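Local coordinates for PRESAN domain-containing protein (Plasmodium falciparum, PDB 7D2W) that is of unknown function but carries a PRESAN domain of the PHISTa-like subfamily of malaria-parasite proteins and probably serves in protein binding, at residues Y67-W72 / N141-K146; N73-I78 / S154-C159; K84-N89 / T168-K173; Y122-M127 / V172-I177. All coordinates share one frame; numbering follows the deposited sequence. Where two conformers were deposited one is given.

Interaction 1. Residues Y67-W72 / N141-K146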
loop_
_atom_site.group_PDB
_atom_site.type_symbol
_atom_site.label_atom_id
_atom_site.label_comp_id
_atom_site.label_asym_id
_atom_site.label_seq_id
_atom_site.Cartn_x
_atom_site.Cartn_y
_atom_site.Cartn_z
ATOM N N TYR A 67 -4.349 28.340 7.579
ATOM C CA TYR A 67 -3.269 27.678 6.860
ATOM C C TYR A 67 -3.405 26.172 6.985
ATOM O O TYR A 67 -3.354 25.438 5.991
ATOM C CB TYR A 67 -1.928 28.165 7.415
ATOM C CG TYR A 67 -0.702 27.932 6.554
ATOM C CD1 TYR A 67 -0.654 26.909 5.615
ATOM C CD2 TYR A 67 0.425 28.718 6.718
ATOM C CE1 TYR A 67 0.480 26.692 4.858
ATOM C CE2 TYR A 67 1.562 28.514 5.972
ATOM C CZ TYR A 67 1.590 27.497 5.044
ATOM O OH TYR A 67 2.731 27.282 4.302
ATOM N N LEU A 68 -3.604 25.693 8.215
ATOM C CA LEU A 68 -3.765 24.261 8.436
ATOM C C LEU A 68 -4.948 23.696 7.656
ATOM O O LEU A 68 -4.870 22.577 7.128
ATOM C CB LEU A 68 -3.922 23.996 9.934
ATOM C CG LEU A 68 -2.595 24.178 10.678
ATOM C CD1 LEU A 68 -2.781 23.965 12.171
ATOM C CD2 LEU A 68 -1.530 23.229 10.124
ATOM N N LEU A 69 -6.052 24.452 7.561
ATOM C CA LEU A 69 -7.205 23.947 6.816
ATOM C C LEU A 69 -6.914 23.895 5.324
ATOM O O LEU A 69 -7.379 22.989 4.625
ATOM C CB LEU A 69 -8.439 24.811 7.091
ATOM C CG LEU A 69 -8.879 24.820 8.563
ATOM C CD1 LEU A 69 -9.895 25.911 8.883
ATOM C CD2 LEU A 69 -9.413 23.448 8.934
ATOM N N ASN A 70 -6.156 24.867 4.824
ATOM C CA ASN A 70 -5.713 24.870 3.435
ATOM C C ASN A 70 -4.877 23.625 3.125
ATOM O O ASN A 70 -5.095 22.967 2.107
ATOM C CB ASN A 70 -4.907 26.148 3.177
ATOM C CG ASN A 70 -4.548 26.342 1.721
ATOM O OD1 ASN A 70 -3.584 25.761 1.222
ATOM N ND2 ASN A 70 -5.306 27.192 1.033
ATOM N N ILE A 71 -3.934 23.309 4.007
ATOM C CA ILE A 71 -3.128 22.096 3.840
ATOM C C ILE A 71 -4.018 20.857 3.786
ATOM O O ILE A 71 -3.826 19.975 2.939
ATOM C CB ILE A 71 -2.091 22.000 4.976
ATOM C CG1 ILE A 71 -0.953 22.997 4.744
ATOM C CG2 ILE A 71 -1.558 20.586 5.117
ATOM C CD1 ILE A 71 -0.251 23.403 6.019
ATOM N N TRP A 72 -5.011 20.770 4.679
ATOM C CA TRP A 72 -5.914 19.618 4.667
ATOM C C TRP A 72 -6.700 19.509 3.354
ATOM O O TRP A 72 -6.955 18.401 2.867
ATOM C CB TRP A 72 -6.862 19.701 5.864
ATOM C CG TRP A 72 -7.656 18.451 6.129
ATOM C CD1 TRP A 72 -9.011 18.301 6.009
ATOM C CD2 TRP A 72 -7.149 17.181 6.569
ATOM N NE1 TRP A 72 -9.372 17.017 6.348
ATOM C CE2 TRP A 72 -8.254 16.314 6.697
ATOM C CE3 TRP A 72 -5.870 16.696 6.875
ATOM C CZ2 TRP A 72 -8.124 14.989 7.108
ATOM C CZ3 TRP A 72 -5.742 15.371 7.286
ATOM C CH2 TRP A 72 -6.868 14.541 7.411
ATOM N N ASN A 141 -9.989 17.317 15.801
ATOM C CA ASN A 141 -9.685 17.083 17.208
ATOM C C ASN A 141 -8.232 17.421 17.521
ATOM O O ASN A 141 -7.938 18.021 18.559
ATOM C CB ASN A 141 -10.023 15.640 17.582
ATOM C CG ASN A 141 -11.524 15.373 17.559
ATOM O OD1 ASN A 141 -12.311 16.242 17.181
ATOM N ND2 ASN A 141 -11.924 14.172 17.961
ATOM N N LEU A 142 -7.311 17.060 16.628
ATOM C CA LEU A 142 -5.914 17.445 16.794
ATOM C C LEU A 142 -5.763 18.956 16.850
ATOM O O LEU A 142 -5.053 19.491 17.706
ATOM C CB LEU A 142 -5.088 16.883 15.646
ATOM C CG LEU A 142 -3.702 16.349 15.964
ATOM C CD1 LEU A 142 -3.757 15.400 17.142
ATOM C CD2 LEU A 142 -3.198 15.630 14.742
ATOM N N LEU A 143 -6.415 19.659 15.925
ATOM C CA LEU A 143 -6.346 21.116 15.922
ATOM C C LEU A 143 -6.857 21.689 17.236
ATOM O O LEU A 143 -6.208 22.540 17.856
ATOM C CB LEU A 143 -7.154 21.680 14.751
ATOM C CG LEU A 143 -6.660 21.388 13.332
ATOM C CD1 LEU A 143 -7.307 22.341 12.351
ATOM C CD2 LEU A 143 -5.141 21.449 13.236
ATOM N N ASN A 144 -8.025 21.225 17.679
ATOM C CA ASN A 144 -8.668 21.844 18.831
ATOM C C ASN A 144 -7.876 21.614 20.110
ATOM O O ASN A 144 -7.912 22.452 21.014
ATOM C CB ASN A 144 -10.105 21.331 18.959
ATOM C CG ASN A 144 -10.991 21.783 17.799
ATOM O OD1 ASN A 144 -10.692 22.770 17.127
ATOM N ND2 ASN A 144 -12.083 21.058 17.562
ATOM N N LYS A 145 -7.131 20.512 20.198
ATOM C CA LYS A 145 -6.314 20.258 21.379
ATOM C C LYS A 145 -4.930 20.889 21.278
ATOM O O LYS A 145 -4.074 20.596 22.124
ATOM C CB LYS A 145 -6.168 18.759 21.636
ATOM C CG LYS A 145 -5.125 18.041 20.757
ATOM C CD LYS A 145 -4.774 16.667 21.333
ATOM C CE LYS A 145 -3.537 16.079 20.658
ATOM N NZ LYS A 145 -3.524 14.588 20.698
ATOM N N LYS A 146 -4.710 21.745 20.274
ATOM C CA LYS A 146 -3.466 22.491 20.083
ATOM C C LYS A 146 -2.243 21.571 20.117
ATOM O O LYS A 146 -1.338 21.725 20.931
ATOM C CB LYS A 146 -3.359 23.613 21.119
ATOM C CG LYS A 146 -4.636 24.415 21.308
ATOM C CD LYS A 146 -5.033 25.194 20.041
ATOM C CE LYS A 146 -3.893 26.044 19.466
ATOM N NZ LYS A 146 -4.003 27.476 19.891
#
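Leu68 CA and Leu143 CA stand 8.5 Å apart, the nearest backbone pair between two helix ends that run in roughly opposite directions. Leu143 is the bridging side chain. Its CG lies anti to the carbonyl carbon (chi1 -66°), and its two methyls part toward successive residues of 67-72. CD2 of Leu143 meets CD1 of Leu68 at 3.6 Å. The two side chains lie alongside and point opposite ways. The other methyl, CD1 of Leu143, comes to 4.2 Å from CD2 of Leu69, with the side chains crossing at a slant. No hydrogen bond joins the segments, and the contact is wholly apolar. Pro63 packs on Leu68 and Tyr140 on Leu69. One turn along, Trp72 stacks on Phe139 and bonds through NE1 to Thr136 OG1. The leucine cluster joins the start of helix 65-93 to the last turn of helix 117-144, as neighbouring antiparallel helices do at the end of a four-helix bundle.

Interaction 2. Residues N73-I78 / S154-C159; sequences NHKNGI and SFIRSC
Lys75 lies across the surface of helix 149-181 and touches it with carbon, while its charged end goes to a third helix. The chain leaves with CG anti to the backbone N (chi1 174°) and then bends sharply at chi2 (-96°). Beyond the bend it is extended. CG of Lys75 passes obliquely over Ile156, reaching CG2 of that residue at 4.2 Å. Further out, CE of Lys75 rests on CB of Cys159 at 3.9 Å. The lysine thus spans one turn of the partner helix, from Ile156 to Cys159. The backbones are close here, with Lys75 CA 7.6 Å from Ile156 CA. The Cys159 sulfur does not take part in this touch. SG lies 3.4 Å above the plane of the Phe155 ring, offset toward its rim, and also packs on Trp72.

Lys75 is buried, but its ammonium has a partner: NZ bonds to Gln135 OE1 of helix 117-144, and the same amide donates through NE2 to Cys159 O, tying the lysine and the partner helix together. On the far side of 154-159, Ser154 OG hydrogen-bonds to Asp150 OD1 of the second subunit. This is the interior of a four-helix bundle, with a buried lysine, bonded to a glutamine of a third helix, set among apolar side chains.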
loop_
_atom_site.group_PDB
_atom_site.type_symbol
_atom_site.label_atom_id
_atom_site.label_comp_id
_atom_site.label_asym_id
_atom_site.label_seq_id
_atom_site.Cartn_x
_atom_site.Cartn_y
_atom_site.Cartn_z
ATOM N N ASN A 73 -7.103 20.640 2.770
ATOM C CA ASN A 73 -7.771 20.577 1.473
ATOM C C ASN A 73 -6.839 20.021 0.400
ATOM O O ASN A 73 -7.271 19.251 -0.462
ATOM C CB ASN A 73 -8.291 21.961 1.070
ATOM C CG ASN A 73 -9.453 22.410 1.930
ATOM O OD1 ASN A 73 -10.140 21.586 2.539
ATOM N ND2 ASN A 73 -9.686 23.719 1.983
ATOM N N HIS A 74 -5.557 20.401 0.427
ATOM C CA HIS A 74 -4.601 19.797 -0.499
ATOM C C HIS A 74 -4.444 18.297 -0.225
ATOM O O HIS A 74 -4.279 17.505 -1.159
ATOM C CB HIS A 74 -3.240 20.496 -0.407
ATOM C CG HIS A 74 -3.225 21.889 -0.968
ATOM N ND1 HIS A 74 -3.388 22.164 -2.312
ATOM C CD2 HIS A 74 -3.069 23.088 -0.353
ATOM C CE1 HIS A 74 -3.338 23.474 -2.498
ATOM N NE2 HIS A 74 -3.152 24.058 -1.326
ATOM N N LYS A 75 -4.463 17.894 1.047
ATOM C CA LYS A 75 -4.447 16.465 1.372
ATOM C C LYS A 75 -5.649 15.756 0.755
ATOM O O LYS A 75 -5.511 14.694 0.133
ATOM C CB LYS A 75 -4.423 16.271 2.892
ATOM C CG LYS A 75 -4.543 14.795 3.334
ATOM C CD LYS A 75 -5.985 14.427 3.675
ATOM C CE LYS A 75 -6.108 12.979 4.176
ATOM N NZ LYS A 75 -7.556 12.636 4.320
ATOM N N ASN A 76 -6.841 16.334 0.919
ATOM C CA ASN A 76 -8.045 15.752 0.333
ATOM C C ASN A 76 -7.917 15.614 -1.179
ATOM O O ASN A 76 -8.277 14.577 -1.740
ATOM C CB ASN A 76 -9.279 16.596 0.676
ATOM C CG ASN A 76 -9.799 16.342 2.084
ATOM O OD1 ASN A 76 -9.612 15.264 2.653
ATOM N ND2 ASN A 76 -10.471 17.335 2.645
ATOM N N GLY A 77 -7.380 16.637 -1.851
ATOM C CA GLY A 77 -7.206 16.554 -3.295
ATOM C C GLY A 77 -6.267 15.435 -3.712
ATOM O O GLY A 77 -6.478 14.778 -4.734
ATOM N N ILE A 78 -5.211 15.214 -2.935
ATOM C CA ILE A 78 -4.280 14.132 -3.227
ATOM C C ILE A 78 -4.966 12.776 -3.058
ATOM O O ILE A 78 -4.862 11.896 -3.921
ATOM C CB ILE A 78 -3.041 14.247 -2.321
ATOM C CG1 ILE A 78 -2.161 15.412 -2.777
ATOM C CG2 ILE A 78 -2.271 12.919 -2.292
ATOM C CD1 ILE A 78 -1.279 15.953 -1.682
ATOM N N SER A 154 3.007 14.597 11.190
ATOM C CA SER A 154 2.994 13.141 11.146
ATOM C C SER A 154 1.578 12.621 10.953
ATOM O O SER A 154 1.366 11.641 10.230
ATOM C CB SER A 154 3.605 12.561 12.427
ATOM O OG SER A 154 4.912 13.068 12.618
ATOM N N PHE A 155 0.596 13.261 11.594
ATOM C CA PHE A 155 -0.786 12.824 11.427
ATOM C C PHE A 155 -1.214 12.924 9.964
ATOM O O PHE A 155 -1.795 11.983 9.406
ATOM C CB PHE A 155 -1.705 13.648 12.329
ATOM C CG PHE A 155 -3.156 13.536 11.968
ATOM C CD1 PHE A 155 -3.925 12.481 12.442
ATOM C CD2 PHE A 155 -3.744 14.476 11.128
ATOM C CE1 PHE A 155 -5.260 12.370 12.102
ATOM C CE2 PHE A 155 -5.069 14.375 10.775
ATOM C CZ PHE A 155 -5.839 13.310 11.275
ATOM N N ILE A 156 -0.920 14.060 9.316
ATOM C CA ILE A 156 -1.382 14.247 7.942
ATOM C C ILE A 156 -0.699 13.253 7.013
ATOM O O ILE A 156 -1.351 12.624 6.161
ATOM C CB ILE A 156 -1.159 15.703 7.479
ATOM C CG1 ILE A 156 -2.001 16.675 8.310
ATOM C CG2 ILE A 156 -1.520 15.847 5.986
ATOM C CD1 ILE A 156 -1.634 18.170 8.069
ATOM N N ARG A 157 0.625 13.083 7.148
ATOM C CA ARG A 157 1.330 12.119 6.305
ATOM C C ARG A 157 0.820 10.704 6.563
ATOM O O ARG A 157 0.648 9.917 5.625
ATOM C CB ARG A 157 2.849 12.210 6.526
ATOM C CG ARG A 157 3.697 11.267 5.622
ATOM C CD ARG A 157 5.045 11.882 5.166
ATOM N NE ARG A 157 5.637 11.184 4.014
ATOM C CZ ARG A 157 6.764 11.557 3.410
ATOM N NH1 ARG A 157 7.236 10.873 2.355
ATOM N NH2 ARG A 157 7.421 12.630 3.846
ATOM N N SER A 158 0.524 10.376 7.824
ATOM C CA SER A 158 -0.002 9.041 8.114
ATOM C C SER A 158 -1.403 8.840 7.543
ATOM O O SER A 158 -1.741 7.722 7.148
ATOM C CB SER A 158 0.012 8.770 9.624
ATOM O OG SER A 158 1.332 8.408 10.001
ATOM N N CYS A 159 -2.224 9.898 7.479
ATOM C CA CYS A 159 -3.527 9.779 6.827
ATOM C C CYS A 159 -3.385 9.476 5.339
ATOM O O CYS A 159 -4.148 8.682 4.782
ATOM C CB CYS A 159 -4.330 11.063 7.020
ATOM S SG CYS A 159 -5.037 11.177 8.665
#

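Interaction 3. Residues K84-N89 / T168-K173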
loop_
_atom_site.group_PDB
_atom_site.type_symbol
_atom_site.label_atom_id
_atom_site.label_comp_id
_atom_site.label_asym_id
_atom_site.label_seq_id
_atom_site.Cartn_x
_atom_site.Cartn_y
_atom_site.Cartn_z
ATOM N N LYS A 84 -9.823 8.363 -7.745
ATOM C CA LYS A 84 -10.122 8.432 -9.177
ATOM C C LYS A 84 -9.224 7.485 -9.967
ATOM O O LYS A 84 -9.700 6.758 -10.847
ATOM C CB LYS A 84 -9.951 9.862 -9.694
ATOM C CG LYS A 84 -11.034 10.869 -9.260
ATOM C CD LYS A 84 -11.055 12.110 -10.184
ATOM C CE LYS A 84 -10.987 11.700 -11.663
ATOM N NZ LYS A 84 -11.717 12.594 -12.645
ATOM N N ASP A 85 -7.924 7.463 -9.640
ATOM C CA ASP A 85 -6.974 6.592 -10.329
ATOM C C ASP A 85 -7.292 5.118 -10.099
ATOM O O ASP A 85 -7.179 4.298 -11.021
ATOM C CB ASP A 85 -5.553 6.878 -9.848
ATOM C CG ASP A 85 -5.027 8.224 -10.319
ATOM O OD1 ASP A 85 -5.627 8.855 -11.218
ATOM O OD2 ASP A 85 -4.000 8.649 -9.769
ATOM N N LEU A 86 -7.636 4.758 -8.865
ATOM C CA LEU A 86 -8.012 3.379 -8.563
ATOM C C LEU A 86 -9.219 2.943 -9.393
ATOM O O LEU A 86 -9.225 1.852 -9.976
ATOM C CB LEU A 86 -8.306 3.252 -7.066
ATOM C CG LEU A 86 -9.046 1.984 -6.636
ATOM C CD1 LEU A 86 -8.082 0.818 -6.636
ATOM C CD2 LEU A 86 -9.665 2.170 -5.246
ATOM N N LEU A 87 -10.255 3.782 -9.451
ATOM C CA LEU A 87 -11.458 3.425 -10.197
ATOM C C LEU A 87 -11.174 3.344 -11.690
ATOM O O LEU A 87 -11.748 2.503 -12.391
ATOM C CB LEU A 87 -12.569 4.434 -9.925
ATOM C CG LEU A 87 -13.123 4.392 -8.502
ATOM C CD1 LEU A 87 -14.165 5.481 -8.349
ATOM C CD2 LEU A 87 -13.708 3.015 -8.197
ATOM N N LYS A 88 -10.298 4.215 -12.188
ATOM C CA LYS A 88 -9.877 4.140 -13.586
ATOM C C LYS A 88 -9.163 2.821 -13.858
ATOM O O LYS A 88 -9.440 2.139 -14.859
ATOM C CB LYS A 88 -8.970 5.335 -13.914
ATOM C CG LYS A 88 -8.549 5.491 -15.396
ATOM C CD LYS A 88 -7.690 6.756 -15.571
ATOM C CE LYS A 88 -7.140 6.907 -16.987
ATOM N NZ LYS A 88 -8.176 7.330 -17.976
ATOM N N ASN A 89 -8.256 2.434 -12.963
ATOM C CA ASN A 89 -7.509 1.196 -13.167
ATOM C C ASN A 89 -8.407 -0.026 -13.010
ATOM O O ASN A 89 -8.254 -1.007 -13.745
ATOM C CB ASN A 89 -6.322 1.144 -12.207
ATOM C CG ASN A 89 -5.402 2.334 -12.373
ATOM O OD1 ASN A 89 -5.340 2.927 -13.445
ATOM N ND2 ASN A 89 -4.699 2.705 -11.305
ATOM N N THR A 168 -4.731 0.298 -2.013
ATOM C CA THR A 168 -4.075 -0.972 -2.307
ATOM C C THR A 168 -4.984 -2.142 -1.954
ATOM O O THR A 168 -5.140 -3.078 -2.747
ATOM C CB THR A 168 -2.756 -1.063 -1.539
ATOM O OG1 THR A 168 -1.909 0.015 -1.939
ATOM C CG2 THR A 168 -2.036 -2.395 -1.829
ATOM N N ASP A 169 -5.592 -2.101 -0.763
ATOM C CA ASP A 169 -6.485 -3.177 -0.342
ATOM C C ASP A 169 -7.618 -3.373 -1.338
ATOM O O ASP A 169 -7.953 -4.513 -1.696
ATOM C CB ASP A 169 -7.048 -2.882 1.046
ATOM C CG ASP A 169 -6.033 -3.099 2.145
ATOM O OD1 ASP A 169 -4.901 -3.524 1.842
ATOM O OD2 ASP A 169 -6.357 -2.809 3.309
ATOM N N LEU A 170 -8.233 -2.273 -1.783
ATOM C CA LEU A 170 -9.332 -2.373 -2.738
ATOM C C LEU A 170 -8.855 -2.922 -4.080
ATOM O O LEU A 170 -9.527 -3.759 -4.689
ATOM C CB LEU A 170 -9.983 -0.997 -2.921
ATOM C CG LEU A 170 -10.805 -0.496 -1.726
ATOM C CD1 LEU A 170 -11.175 0.993 -1.900
ATOM C CD2 LEU A 170 -12.054 -1.341 -1.583
ATOM N N TYR A 171 -7.712 -2.448 -4.575
ATOM C CA TYR A 171 -7.224 -2.949 -5.857
ATOM C C TYR A 171 -6.949 -4.451 -5.791
ATOM O O TYR A 171 -7.360 -5.195 -6.686
ATOM C CB TYR A 171 -5.976 -2.182 -6.311
ATOM C CG TYR A 171 -5.644 -2.433 -7.776
ATOM C CD1 TYR A 171 -6.331 -1.780 -8.788
ATOM C CD2 TYR A 171 -4.662 -3.347 -8.141
ATOM C CE1 TYR A 171 -6.047 -2.024 -10.120
ATOM C CE2 TYR A 171 -4.370 -3.598 -9.471
ATOM C CZ TYR A 171 -5.064 -2.931 -10.456
ATOM O OH TYR A 171 -4.776 -3.172 -11.781
ATOM N N VAL A 172 -6.274 -4.908 -4.737
ATOM C CA VAL A 172 -5.977 -6.327 -4.564
ATOM C C VAL A 172 -7.267 -7.141 -4.536
ATOM O O VAL A 172 -7.395 -8.163 -5.223
ATOM C CB VAL A 172 -5.143 -6.515 -3.280
ATOM C CG1 VAL A 172 -5.224 -7.937 -2.749
ATOM C CG2 VAL A 172 -3.690 -6.101 -3.542
ATOM N N LYS A 173 -8.248 -6.682 -3.753
ATOM C CA LYS A 173 -9.522 -7.390 -3.627
ATOM C C LYS A 173 -10.215 -7.558 -4.976
ATOM O O LYS A 173 -10.681 -8.654 -5.308
ATOM C CB LYS A 173 -10.438 -6.652 -2.646
ATOM C CG LYS A 173 -11.865 -7.241 -2.569
ATOM C CD LYS A 173 -12.624 -6.746 -1.338
ATOM C CE LYS A 173 -13.132 -5.321 -1.536
ATOM N NZ LYS A 173 -13.684 -4.694 -0.279
#
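The Tyr171 ring meets Leu86 at its edge: CD1 of Leu86 sits near the ring plane, 3.8 Å from CD1 of Tyr171. The same methyl is 3.7 Å from CB of Tyr171, and the two side chains run antiparallel alongside each other. CB of Asn89 approaches the ring obliquely, 3.8 Å from CE1 of Tyr171. Tyr171 and Asn89 each have a second deposited conformer, and their contacts are given for one of them. Lys165 of the second subunit makes a cation-pi contact with this ring. Leu86 has its CG anti to the backbone N (chi1 165°), and its methyls divide between two neighbours. While CD1 goes to Tyr171, CD2 of Leu86 meets CD1 of Leu170 at 3.9 Å, the side chains crossing at about a right angle. The short helix segments are nearly parallel, 7° apart, with axes 10.5 Å from each other. Leu170 also packs on Asp123 and Cys124 of helix 117-144. Carbon alone holds the segments together: even exposed Asn89 touches the tyrosine through CB, which makes the cohesion apolar and not directional.

Interaction 4. Residues Y122-M127 / V172-I177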
loop_
_atom_site.group_PDB
_atom_site.type_symbol
_atom_site.label_atom_id
_atom_site.label_comp_id
_atom_site.label_asym_id
_atom_site.label_seq_id
_atom_site.Cartn_x
_atom_site.Cartn_y
_atom_site.Cartn_z
ATOM N N TYR A 122 -19.767 0.995 -5.631
ATOM C CA TYR A 122 -20.396 1.318 -4.349
ATOM C C TYR A 122 -19.452 1.014 -3.194
ATOM O O TYR A 122 -19.236 1.851 -2.309
ATOM C CB TYR A 122 -21.715 0.545 -4.176
ATOM C CG TYR A 122 -22.251 0.561 -2.745
ATOM C CD1 TYR A 122 -21.796 -0.349 -1.799
ATOM C CD2 TYR A 122 -23.212 1.489 -2.339
ATOM C CE1 TYR A 122 -22.254 -0.327 -0.491
ATOM C CE2 TYR A 122 -23.693 1.502 -1.027
ATOM C CZ TYR A 122 -23.206 0.584 -0.111
ATOM O OH TYR A 122 -23.654 0.561 1.193
ATOM N N ASP A 123 -18.897 -0.200 -3.176
ATOM C CA ASP A 123 -17.986 -0.585 -2.104
ATOM C C ASP A 123 -16.796 0.362 -2.001
ATOM O O ASP A 123 -16.443 0.825 -0.904
ATOM C CB ASP A 123 -17.518 -2.022 -2.337
ATOM C CG ASP A 123 -16.616 -2.535 -1.236
ATOM O OD1 ASP A 123 -16.995 -2.441 -0.046
ATOM O OD2 ASP A 123 -15.524 -3.040 -1.567
ATOM N N CYS A 124 -16.138 0.635 -3.129
ATOM C CA CYS A 124 -14.963 1.501 -3.089
ATOM C C CYS A 124 -15.333 2.889 -2.579
ATOM O O CYS A 124 -14.668 3.441 -1.700
ATOM C CB CYS A 124 -14.325 1.588 -4.478
ATOM S SG CYS A 124 -13.520 0.045 -5.080
ATOM N N ASN A 125 -16.405 3.461 -3.112
ATOM C CA ASN A 125 -16.785 4.806 -2.702
ATOM C C ASN A 125 -17.213 4.852 -1.238
ATOM O O ASN A 125 -16.920 5.822 -0.529
ATOM C CB ASN A 125 -17.875 5.328 -3.635
ATOM C CG ASN A 125 -17.301 5.757 -4.985
ATOM O OD1 ASN A 125 -16.415 6.605 -5.041
ATOM N ND2 ASN A 125 -17.765 5.138 -6.063
ATOM N N MET A 126 -17.886 3.809 -0.749
ATOM C CA MET A 126 -18.238 3.792 0.672
ATOM C C MET A 126 -16.999 3.703 1.567
ATOM O O MET A 126 -16.930 4.371 2.607
ATOM C CB MET A 126 -19.189 2.632 0.964
ATOM C CG MET A 126 -19.777 2.714 2.353
ATOM S SD MET A 126 -20.912 4.087 2.621
ATOM C CE MET A 126 -21.702 4.193 1.017
ATOM N N MET A 127 -16.020 2.872 1.202
ATOM C CA MET A 127 -14.807 2.783 2.015
ATOM C C MET A 127 -14.051 4.114 2.018
ATOM O O MET A 127 -13.643 4.601 3.081
ATOM C CB MET A 127 -13.903 1.645 1.521
ATOM C CG MET A 127 -14.471 0.215 1.762
ATOM S SD MET A 127 -14.847 -0.115 3.495
ATOM C CE MET A 127 -13.177 -0.169 4.187
ATOM N N VAL A 172 -6.274 -4.908 -4.737
ATOM C CA VAL A 172 -5.977 -6.327 -4.564
ATOM C C VAL A 172 -7.267 -7.141 -4.536
ATOM O O VAL A 172 -7.395 -8.163 -5.223
ATOM C CB VAL A 172 -5.143 -6.515 -3.280
ATOM C CG1 VAL A 172 -5.224 -7.937 -2.749
ATOM C CG2 VAL A 172 -3.690 -6.101 -3.542
ATOM N N LYS A 173 -8.248 -6.682 -3.753
ATOM C CA LYS A 173 -9.522 -7.390 -3.627
ATOM C C LYS A 173 -10.215 -7.558 -4.976
ATOM O O LYS A 173 -10.681 -8.654 -5.308
ATOM C CB LYS A 173 -10.438 -6.652 -2.646
ATOM C CG LYS A 173 -11.865 -7.241 -2.569
ATOM C CD LYS A 173 -12.624 -6.746 -1.338
ATOM C CE LYS A 173 -13.132 -5.321 -1.536
ATOM N NZ LYS A 173 -13.684 -4.694 -0.279
ATOM N N TYR A 174 -10.319 -6.477 -5.764
ATOM C CA TYR A 174 -11.074 -6.561 -7.008
ATOM C C TYR A 174 -10.244 -7.140 -8.140
ATOM O O TYR A 174 -10.808 -7.730 -9.068
ATOM C CB TYR A 174 -11.643 -5.184 -7.394
ATOM C CG TYR A 174 -12.815 -4.881 -6.512
ATOM C CD1 TYR A 174 -14.037 -5.520 -6.719
ATOM C CD2 TYR A 174 -12.683 -4.042 -5.415
ATOM C CE1 TYR A 174 -15.103 -5.300 -5.881
ATOM C CE2 TYR A 174 -13.751 -3.811 -4.563
ATOM C CZ TYR A 174 -14.950 -4.451 -4.800
ATOM O OH TYR A 174 -16.003 -4.231 -3.960
ATOM N N GLU A 175 -8.917 -6.988 -8.093
ATOM C CA GLU A 175 -8.100 -7.633 -9.113
ATOM C C GLU A 175 -8.307 -9.139 -9.090
ATOM O O GLU A 175 -8.387 -9.782 -10.150
ATOM C CB GLU A 175 -6.624 -7.309 -8.923
ATOM C CG GLU A 175 -5.819 -7.635 -10.167
ATOM C CD GLU A 175 -4.323 -7.513 -9.954
ATOM O OE1 GLU A 175 -3.910 -7.050 -8.878
ATOM O OE2 GLU A 175 -3.558 -7.885 -10.867
ATOM N N LYS A 176 -8.423 -9.711 -7.895
ATOM C CA LYS A 176 -8.641 -11.146 -7.787
ATOM C C LYS A 176 -10.017 -11.522 -8.316
ATOM O O LYS A 176 -10.150 -12.457 -9.114
ATOM C CB LYS A 176 -8.482 -11.597 -6.336
ATOM C CG LYS A 176 -7.048 -11.618 -5.851
ATOM C CD LYS A 176 -6.924 -12.268 -4.479
ATOM C CE LYS A 176 -6.784 -11.230 -3.372
ATOM N NZ LYS A 176 -5.645 -11.549 -2.460
ATOM N N ILE A 177 -11.055 -10.796 -7.887
ATOM C CA ILE A 177 -12.417 -11.125 -8.304
ATOM C C ILE A 177 -12.562 -10.984 -9.812
ATOM O O ILE A 177 -13.096 -11.873 -10.483
ATOM C CB ILE A 177 -13.444 -10.247 -7.569
ATOM C CG1 ILE A 177 -13.263 -10.346 -6.064
ATOM C CG2 ILE A 177 -14.854 -10.688 -7.913
ATOM C CD1 ILE A 177 -13.998 -9.256 -5.327
#
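Asp123 OD2 is gripped by two donors. Tyr174 OH donates to Asp123 OD2 at 2.7 Å, and Lys173 NZ forms a salt bridge with Asp123 OD2 at 2.8 Å. The lysine uses the syn lone pair, on the side of the other carboxylate oxygen. The tyrosine hydroxyl arrives on the anti side, 32° out of the carboxylate plane. OD2 lies in the plane of the Tyr174 ring, at its edge, with the carboxylate and ring planes 58° apart. Lys173 and Asp123 reach toward each other from opposite sides, the lysine chain bent at chi3 to bring NZ round. The two donors would probably favour the charged carboxylate. Beside this, Cys124 makes a sulfur–aromatic contact: SG stands 4.8 Å from the centroid of the Tyr174 ring, 48° off its normal. Leu90 of helix 65-93 packs on both Cys124 and Tyr174. The segment axes are 12.4 Å apart. An interhelical salt bridge with a tyrosine hydrogen bond, beside the Cys124–Tyr174 contact, joins antiparallel helices 117-144 and 149-181 of the four-helix bundle.

In the fold
Three long helices, 65-93, 117-144 and 149-181, make all four interactions. Interactions 2 and 3 join the same parallel pair, 65-93 and 149-181, at centres 19 Å apart. Interactions 1 and 4 bring in helix 117-144 and lie on opposite sides of the chain's centre. Interactions 1 and 2 are buried and touch through Trp72 and Phe155. The first is purely apolar, whereas the second admits a lysine whose charge is met by an amide. Interactions 3 and 4 are partly buried and touch through Leu170, Leu87 and Cys124. There the chemistry turns from leucine packing to a salt bridge. Interactions 2, 3 and 4 also lie beside the second subunit.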